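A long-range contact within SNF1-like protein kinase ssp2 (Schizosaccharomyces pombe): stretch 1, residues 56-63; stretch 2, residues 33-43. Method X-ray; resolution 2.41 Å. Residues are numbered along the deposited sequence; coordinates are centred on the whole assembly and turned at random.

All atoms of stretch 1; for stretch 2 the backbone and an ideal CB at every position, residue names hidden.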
ATOM      1  N   TYR A  56       9.103  27.903 -21.644  1.00 48.13           N
ATOM      2  CA  TYR A  56       8.963  26.463 -21.320  1.00 48.09           C
ATOM      3  C   TYR A  56       8.741  26.160 -19.828  1.00 47.96           C
ATOM      4  O   TYR A  56       8.611  25.022 -19.448  1.00 47.29           O
ATOM      5  CB  TYR A  56      10.140  25.654 -21.875  1.00 47.71           C
ATOM      6  CG  TYR A  56      10.216  25.695 -23.380  1.00 47.21           C
ATOM      7  CD1 TYR A  56      11.187  26.438 -24.020  1.00 46.37           C
ATOM      8  CD2 TYR A  56       9.286  25.015 -24.167  1.00 47.75           C
ATOM      9  CE1 TYR A  56      11.239  26.508 -25.401  1.00 48.26           C
ATOM     10  CE2 TYR A  56       9.332  25.071 -25.574  1.00 47.25           C
ATOM     11  CZ  TYR A  56      10.319  25.806 -26.180  1.00 48.24           C
ATOM     12  OH  TYR A  56      10.395  25.871 -27.568  1.00 49.54           O
ATOM     13  N   THR A  57       8.711  27.207 -19.007  1.00 49.06           N
ATOM     14  CA  THR A  57       8.291  27.154 -17.603  1.00 49.43           C
ATOM     15  C   THR A  57       6.858  27.713 -17.525  1.00 49.88           C
ATOM     16  O   THR A  57       6.618  28.910 -17.814  1.00 49.53           O
ATOM     17  CB  THR A  57       9.234  28.015 -16.729  1.00 49.41           C
ATOM     18  OG1 THR A  57      10.585  27.619 -16.963  1.00 48.94           O
ATOM     19  CG2 THR A  57       8.922  27.879 -15.242  1.00 48.95           C
ATOM     20  N   ILE A  58       5.916  26.831 -17.185  1.00 49.71           N
ATOM     21  CA  ILE A  58       4.498  27.187 -17.053  1.00 49.08           C
ATOM     22  C   ILE A  58       4.099  27.017 -15.574  1.00 49.48           C
ATOM     23  O   ILE A  58       4.329  25.942 -14.991  1.00 48.40           O
ATOM     24  CB  ILE A  58       3.574  26.270 -17.933  1.00 48.51           C
ATOM     25  CG1 ILE A  58       3.977  26.343 -19.415  1.00 49.53           C
ATOM     26  CG2 ILE A  58       2.076  26.576 -17.700  1.00 44.32           C
ATOM     27  CD1 ILE A  58       3.496  25.135 -20.287  1.00 49.39           C
ATOM     28  N   LYS A  59       3.499  28.060 -14.984  1.00 49.34           N
ATOM     29  CA  LYS A  59       2.866  27.901 -13.677  1.00 50.24           C
ATOM     30  C   LYS A  59       1.358  27.736 -13.847  1.00 50.31           C
ATOM     31  O   LYS A  59       0.711  28.509 -14.536  1.00 50.63           O
ATOM     32  CB  LYS A  59       3.233  29.035 -12.707  1.00 50.34           C
ATOM     33  CG  LYS A  59       4.721  29.061 -12.358  1.00 51.73           C
ATOM     34  CD  LYS A  59       4.986  29.613 -11.002  1.00 56.01           C
ATOM     35  CE  LYS A  59       6.481  29.977 -10.851  1.00 61.22           C
ATOM     36  NZ  LYS A  59       6.976  29.936  -9.417  1.00 62.78           N
ATOM     37  N   SER A  60       0.798  26.715 -13.231  1.00 50.57           N
ATOM     38  CA  SER A  60      -0.617  26.447 -13.436  1.00 51.31           C
ATOM     39  C   SER A  60      -1.354  26.434 -12.098  1.00 51.54           C
ATOM     40  O   SER A  60      -0.792  26.060 -11.055  1.00 52.63           O
ATOM     41  CB  SER A  60      -0.831  25.129 -14.201  1.00 51.29           C
ATOM     42  OG  SER A  60      -0.367  24.031 -13.435  1.00 50.89           O
ATOM     43  N   ARG A  61      -2.595  26.886 -12.130  1.00 50.92           N
ATOM     44  CA  ARG A  61      -3.474  26.802 -10.979  1.00 50.89           C
ATOM     45  C   ARG A  61      -4.684  25.936 -11.332  1.00 51.08           C
ATOM     46  O   ARG A  61      -5.281  26.090 -12.405  1.00 51.13           O
ATOM     47  CB  ARG A  61      -3.901  28.196 -10.531  1.00 49.70           C
ATOM     48  CG  ARG A  61      -4.467  28.217  -9.147  1.00 48.03           C
ATOM     49  CD  ARG A  61      -4.901  29.606  -8.782  1.00 46.18           C
ATOM     50  NE  ARG A  61      -5.817  30.132  -9.783  1.00 42.96           N
ATOM     51  CZ  ARG A  61      -6.097  31.415  -9.935  1.00 42.66           C
ATOM     52  NH1 ARG A  61      -5.526  32.296  -9.124  1.00 42.34           N
ATOM     53  NH2 ARG A  61      -6.941  31.810 -10.894  1.00 37.63           N
ATOM     54  N   TRP A  62      -5.030  25.038 -10.419  1.00 51.77           N
ATOM     55  CA  TRP A  62      -6.102  24.056 -10.609  1.00 52.54           C
ATOM     56  C   TRP A  62      -7.070  24.151  -9.434  1.00 53.30           C
ATOM     57  O   TRP A  62      -6.648  24.119  -8.251  1.00 52.84           O
ATOM     58  CB  TRP A  62      -5.533  22.633 -10.603  1.00 52.56           C
ATOM     59  CG  TRP A  62      -4.480  22.285 -11.646  1.00 53.09           C
ATOM     60  CD1 TRP A  62      -3.201  22.800 -11.772  1.00 53.59           C
ATOM     61  CD2 TRP A  62      -4.604  21.294 -12.663  1.00 52.74           C
ATOM     62  NE1 TRP A  62      -2.547  22.206 -12.836  1.00 50.21           N
ATOM     63  CE2 TRP A  62      -3.379  21.271 -13.388  1.00 51.10           C
ATOM     64  CE3 TRP A  62      -5.640  20.429 -13.043  1.00 52.32           C
ATOM     65  CZ2 TRP A  62      -3.166  20.418 -14.471  1.00 52.61           C
ATOM     66  CZ3 TRP A  62      -5.424  19.562 -14.122  1.00 53.08           C
ATOM     67  CH2 TRP A  62      -4.200  19.575 -14.832  1.00 53.67           C
ATOM     68  N   GLU A  63      -8.362  24.268  -9.744  1.00 54.12           N
ATOM     69  CA  GLU A  63      -9.389  24.164  -8.709  1.00 55.02           C
ATOM     70  C   GLU A  63      -9.418  22.701  -8.246  1.00 53.14           C
ATOM     71  O   GLU A  63      -9.268  21.796  -9.058  1.00 54.32           O
ATOM     72  CB  GLU A  63     -10.768  24.697  -9.187  1.00 55.28           C
ATOM     73  CG  GLU A  63     -10.792  26.238  -9.439  1.00 57.32           C
ATOM     74  CD  GLU A  63     -12.096  26.999  -8.997  1.00 59.08           C
ATOM     75  OE1 GLU A  63     -13.125  26.995  -9.737  1.00 62.13           O
ATOM     76  OE2 GLU A  63     -12.069  27.679  -7.925  1.00 65.14           O
ATOM     77  N   UNK A  33      -3.886  20.666 -23.397  1.00 50.17           N
ATOM     78  CA  UNK A  33      -4.203  19.727 -22.313  1.00 51.25           C
ATOM     79  C   UNK A  33      -4.577  20.412 -20.962  1.00 52.54           C
ATOM     80  O   UNK A  33      -5.528  19.993 -20.303  1.00 52.96           O
ATOM     81  CB  UNK A  33      -3.002  18.805 -22.095  1.00 51.25           C
ATOM     82  N   UNK A  34      -3.814  21.436 -20.554  1.00 53.21           N
ATOM     83  CA  UNK A  34      -4.130  22.246 -19.371  1.00 53.62           C
ATOM     84  C   UNK A  34      -5.512  22.882 -19.486  1.00 53.87           C
ATOM     85  O   UNK A  34      -6.284  22.880 -18.532  1.00 54.16           O
ATOM     86  CB  UNK A  34      -3.072  23.333 -19.173  1.00 53.62           C
ATOM     87  N   UNK A  35      -5.837  23.384 -20.673  1.00 53.86           N
ATOM     88  CA  UNK A  35      -7.095  24.056 -20.894  1.00 53.53           C
ATOM     89  C   UNK A  35      -8.274  23.076 -20.902  1.00 53.80           C
ATOM     90  O   UNK A  35      -9.375  23.431 -20.442  1.00 54.03           O
ATOM     91  CB  UNK A  35      -7.042  24.831 -22.212  1.00 53.53           C
ATOM     92  N   UNK A  36      -8.066  21.869 -21.433  1.00 53.54           N
ATOM     93  CA  UNK A  36      -9.117  20.838 -21.384  1.00 53.78           C
ATOM     94  C   UNK A  36      -9.354  20.342 -19.962  1.00 53.51           C
ATOM     95  O   UNK A  36     -10.489  20.068 -19.580  1.00 53.03           O
ATOM     96  CB  UNK A  36      -8.746  19.658 -22.285  1.00 53.78           C
ATOM     97  N   UNK A  37      -8.286  20.251 -19.172  1.00 53.34           N
ATOM     98  CA  UNK A  37      -8.410  19.838 -17.772  1.00 53.57           C
ATOM     99  C   UNK A  37      -9.036  20.924 -16.890  1.00 53.66           C
ATOM    100  O   UNK A  37      -9.426  20.658 -15.755  1.00 54.02           O
ATOM    101  CB  UNK A  37      -7.034  19.460 -17.220  1.00 53.57           C
ATOM    102  N   UNK A  38      -9.162  22.131 -17.441  1.00 53.32           N
ATOM    103  CA  UNK A  38      -9.690  23.292 -16.724  1.00 52.68           C
ATOM    104  C   UNK A  38      -8.688  24.120 -15.920  1.00 52.07           C
ATOM    105  O   UNK A  38      -9.088  25.018 -15.196  1.00 51.58           O
ATOM    106  CB  UNK A  38     -10.786  22.813 -15.770  1.00 52.68           C
ATOM    107  N   UNK A  39      -7.396  23.812 -16.029  1.00 51.10           N
ATOM    108  CA  UNK A  39      -6.363  24.532 -15.295  1.00 50.82           C
ATOM    109  C   UNK A  39      -6.227  25.956 -15.836  1.00 51.03           C
ATOM    110  O   UNK A  39      -6.674  26.246 -16.941  1.00 51.39           O
ATOM    111  CB  UNK A  39      -5.026  23.794 -15.385  1.00 50.82           C
ATOM    112  N   UNK A  40      -5.637  26.839 -15.036  1.00 50.96           N
ATOM    113  CA  UNK A  40      -5.249  28.176 -15.488  1.00 51.38           C
ATOM    114  C   UNK A  40      -3.751  28.243 -15.385  1.00 50.23           C
ATOM    115  O   UNK A  40      -3.159  27.522 -14.614  1.00 49.02           O
ATOM    116  CB  UNK A  40      -5.917  29.285 -14.672  1.00 51.38           C
ATOM    117  N   UNK A  41      -3.155  29.120 -16.178  1.00 49.77           N
ATOM    118  CA  UNK A  41      -1.732  29.053 -16.444  1.00 49.04           C
ATOM    119  C   UNK A  41      -1.138  30.419 -16.792  1.00 49.46           C
ATOM    120  O   UNK A  41      -1.840  31.341 -17.269  1.00 49.54           O
ATOM    121  CB  UNK A  41      -1.466  28.064 -17.581  1.00 49.04           C
ATOM    122  N   UNK A  42       0.151  30.576 -16.495  1.00 49.56           N
ATOM    123  CA  UNK A  42       0.887  31.717 -16.993  1.00 49.09           C
ATOM    124  C   UNK A  42       1.177  31.451 -18.466  1.00 49.68           C
ATOM    125  O   UNK A  42       0.981  30.335 -18.966  1.00 49.85           O
ATOM    126  CB  UNK A  42       2.170  31.955 -16.194  1.00 49.09           C
ATOM    127  N   UNK A  43       1.728  32.467 -19.113  1.00 49.91           N
ATOM    128  CA  UNK A  43       1.793  32.587 -20.553  1.00 50.71           C
ATOM    129  C   UNK A  43       3.172  33.185 -20.912  1.00 51.55           C
ATOM    130  O   UNK A  43       3.770  33.877 -20.081  1.00 52.10           O
ATOM    131  CB  UNK A  43       0.645  33.447 -21.086  1.00 50.71           C
TER

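Positions 33, 35 and 36 lie on the helix with no atom of stretch 1 within 5.5 Å of their ideal CB. Stretch 1 sets no demand there, and many residues would fit. They are A33, Q35 and R36.

Position 34 is also helical, and its CA-to-CB bond points sideways. Space remains between it and the apolar groups of I58 and W62. A long aliphatic side chain could cross that gap; a short one could not. The residue is L34. Its CD1 lies 3.9 Å from I58 CG2, and its CD2 lies 3.7 Å from W62 CZ2.

At position 37 CA-to-CB points toward stretch 1. The ideal CB is already 3.5 Å from W62 CZ3, which is tight. A small residue suits. It is A37, whose CB packs against the indole obliquely.

Position 38 has positive phi (87°). A CB here would jam against the carbonyl O of position 37, which by itself calls for glycine. G38 is found, the first residue to leave helical backbone angles.

Position 39 points toward stretch 1. Its ideal CB is 3.6 Å from W62 CE2 and 3.8 Å from R61 O, so little room is left and a small side chain is favoured. The residue is A39. Its CB sits over one face of the W62 ring, 3.7 Å from the centroid of the five-membered ring, in a CH-pi contact.

Position 40 pairs with R61 as an antiparallel hydrogen-bonded pair. Its N is 2.8 Å from R61 O, and its O is 2.6 Å from R61 N. The side chain shares a sheet face with that of R61, so a polar or acidic residue would suit. It is Q40. A water O lies 3.0 Å from Q40 OE1 and 3.2 Å from R61 NE and links them.

Position 41 is the non-hydrogen-bonded partner of S60, and CB shares that residue's face. The ideal CB is 3.8 Å from I58 CG2, so an apolar residue fits: aliphatic or aromatic. It is F41. CB touches I58, while the ring leads away from stretch 1.

The backbone N of position 42 donates a hydrogen bond to K59 O at 2.9 Å. K59 N is a donor nearby, so a short side chain with an acceptor, such as serine, threonine or perhaps aspartate, would suit. The residue is T42. K59 N donates to T42 OG1 at 3.1 Å, and a water joins OG1 to T57 O.

Position 43 points away, leaving the choice open. It is V43.

Stretch 2, residues 33-43: ALQRAGAQFTV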
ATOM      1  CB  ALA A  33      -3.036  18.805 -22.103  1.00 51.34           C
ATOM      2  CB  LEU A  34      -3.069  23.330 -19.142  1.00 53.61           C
ATOM      3  CG  LEU A  34      -1.662  22.891 -18.681  1.00 54.28           C
ATOM      4  CD1 LEU A  34      -0.703  24.094 -18.720  1.00 54.18           C
ATOM      5  CD2 LEU A  34      -1.668  22.288 -17.291  1.00 53.03           C
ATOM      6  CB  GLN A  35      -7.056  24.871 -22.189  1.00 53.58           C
ATOM      7  CG  GLN A  35      -8.374  25.528 -22.512  1.00 53.47           C
ATOM      8  CD  GLN A  35      -8.488  25.946 -23.941  1.00 56.10           C
ATOM      9  OE1 GLN A  35      -8.389  27.129 -24.252  1.00 57.68           O
ATOM     10  NE2 GLN A  35      -8.724  24.984 -24.830  1.00 58.17           N
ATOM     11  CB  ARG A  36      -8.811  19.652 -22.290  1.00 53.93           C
ATOM     12  CG  ARG A  36      -9.116  19.885 -23.738  1.00 55.92           C
ATOM     13  CD  ARG A  36      -9.448  18.571 -24.405  1.00 61.46           C
ATOM     14  NE  ARG A  36      -8.328  17.629 -24.359  1.00 64.06           N
ATOM     15  CZ  ARG A  36      -8.447  16.305 -24.466  1.00 66.18           C
ATOM     16  NH1 ARG A  36      -9.644  15.727 -24.620  1.00 67.32           N
ATOM     17  NH2 ARG A  36      -7.358  15.553 -24.430  1.00 66.11           N
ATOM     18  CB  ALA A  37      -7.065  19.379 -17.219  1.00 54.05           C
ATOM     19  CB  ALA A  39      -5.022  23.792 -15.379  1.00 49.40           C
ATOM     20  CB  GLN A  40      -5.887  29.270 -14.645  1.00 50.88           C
ATOM     21  CG  GLN A  40      -7.073  29.836 -15.315  1.00 55.30           C
ATOM     22  CD  GLN A  40      -8.239  30.115 -14.387  1.00 57.99           C
ATOM     23  OE1 GLN A  40      -8.932  29.187 -13.942  1.00 64.03           O
ATOM     24  NE2 GLN A  40      -8.482  31.375 -14.119  1.00 50.70           N
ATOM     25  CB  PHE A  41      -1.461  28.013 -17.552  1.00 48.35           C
ATOM     26  CG  PHE A  41      -2.476  28.040 -18.692  1.00 48.30           C
ATOM     27  CD1 PHE A  41      -2.409  29.016 -19.683  1.00 45.48           C
ATOM     28  CD2 PHE A  41      -3.510  27.091 -18.763  1.00 46.80           C
ATOM     29  CE1 PHE A  41      -3.324  29.038 -20.718  1.00 44.15           C
ATOM     30  CE2 PHE A  41      -4.432  27.119 -19.807  1.00 44.24           C
ATOM     31  CZ  PHE A  41      -4.334  28.095 -20.775  1.00 45.34           C
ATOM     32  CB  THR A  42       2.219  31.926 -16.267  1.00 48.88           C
ATOM     33  OG1 THR A  42       3.034  30.762 -16.448  1.00 48.76           O
ATOM     34  CG2 THR A  42       2.009  32.236 -14.784  1.00 47.60           C
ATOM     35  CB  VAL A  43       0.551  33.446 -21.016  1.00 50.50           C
ATOM     36  CG1 VAL A  43       0.908  34.664 -21.871  1.00 50.67           C
ATOM     37  CG2 VAL A  43      -0.533  32.547 -21.595  1.00 49.39           C
TER
HETATM   38  O   HOH W   1      -7.753  28.162 -11.336  1.00 55.43           O
HETATM   39  O   HOH W   2       4.882  31.029 -18.644  1.00 50.25           O
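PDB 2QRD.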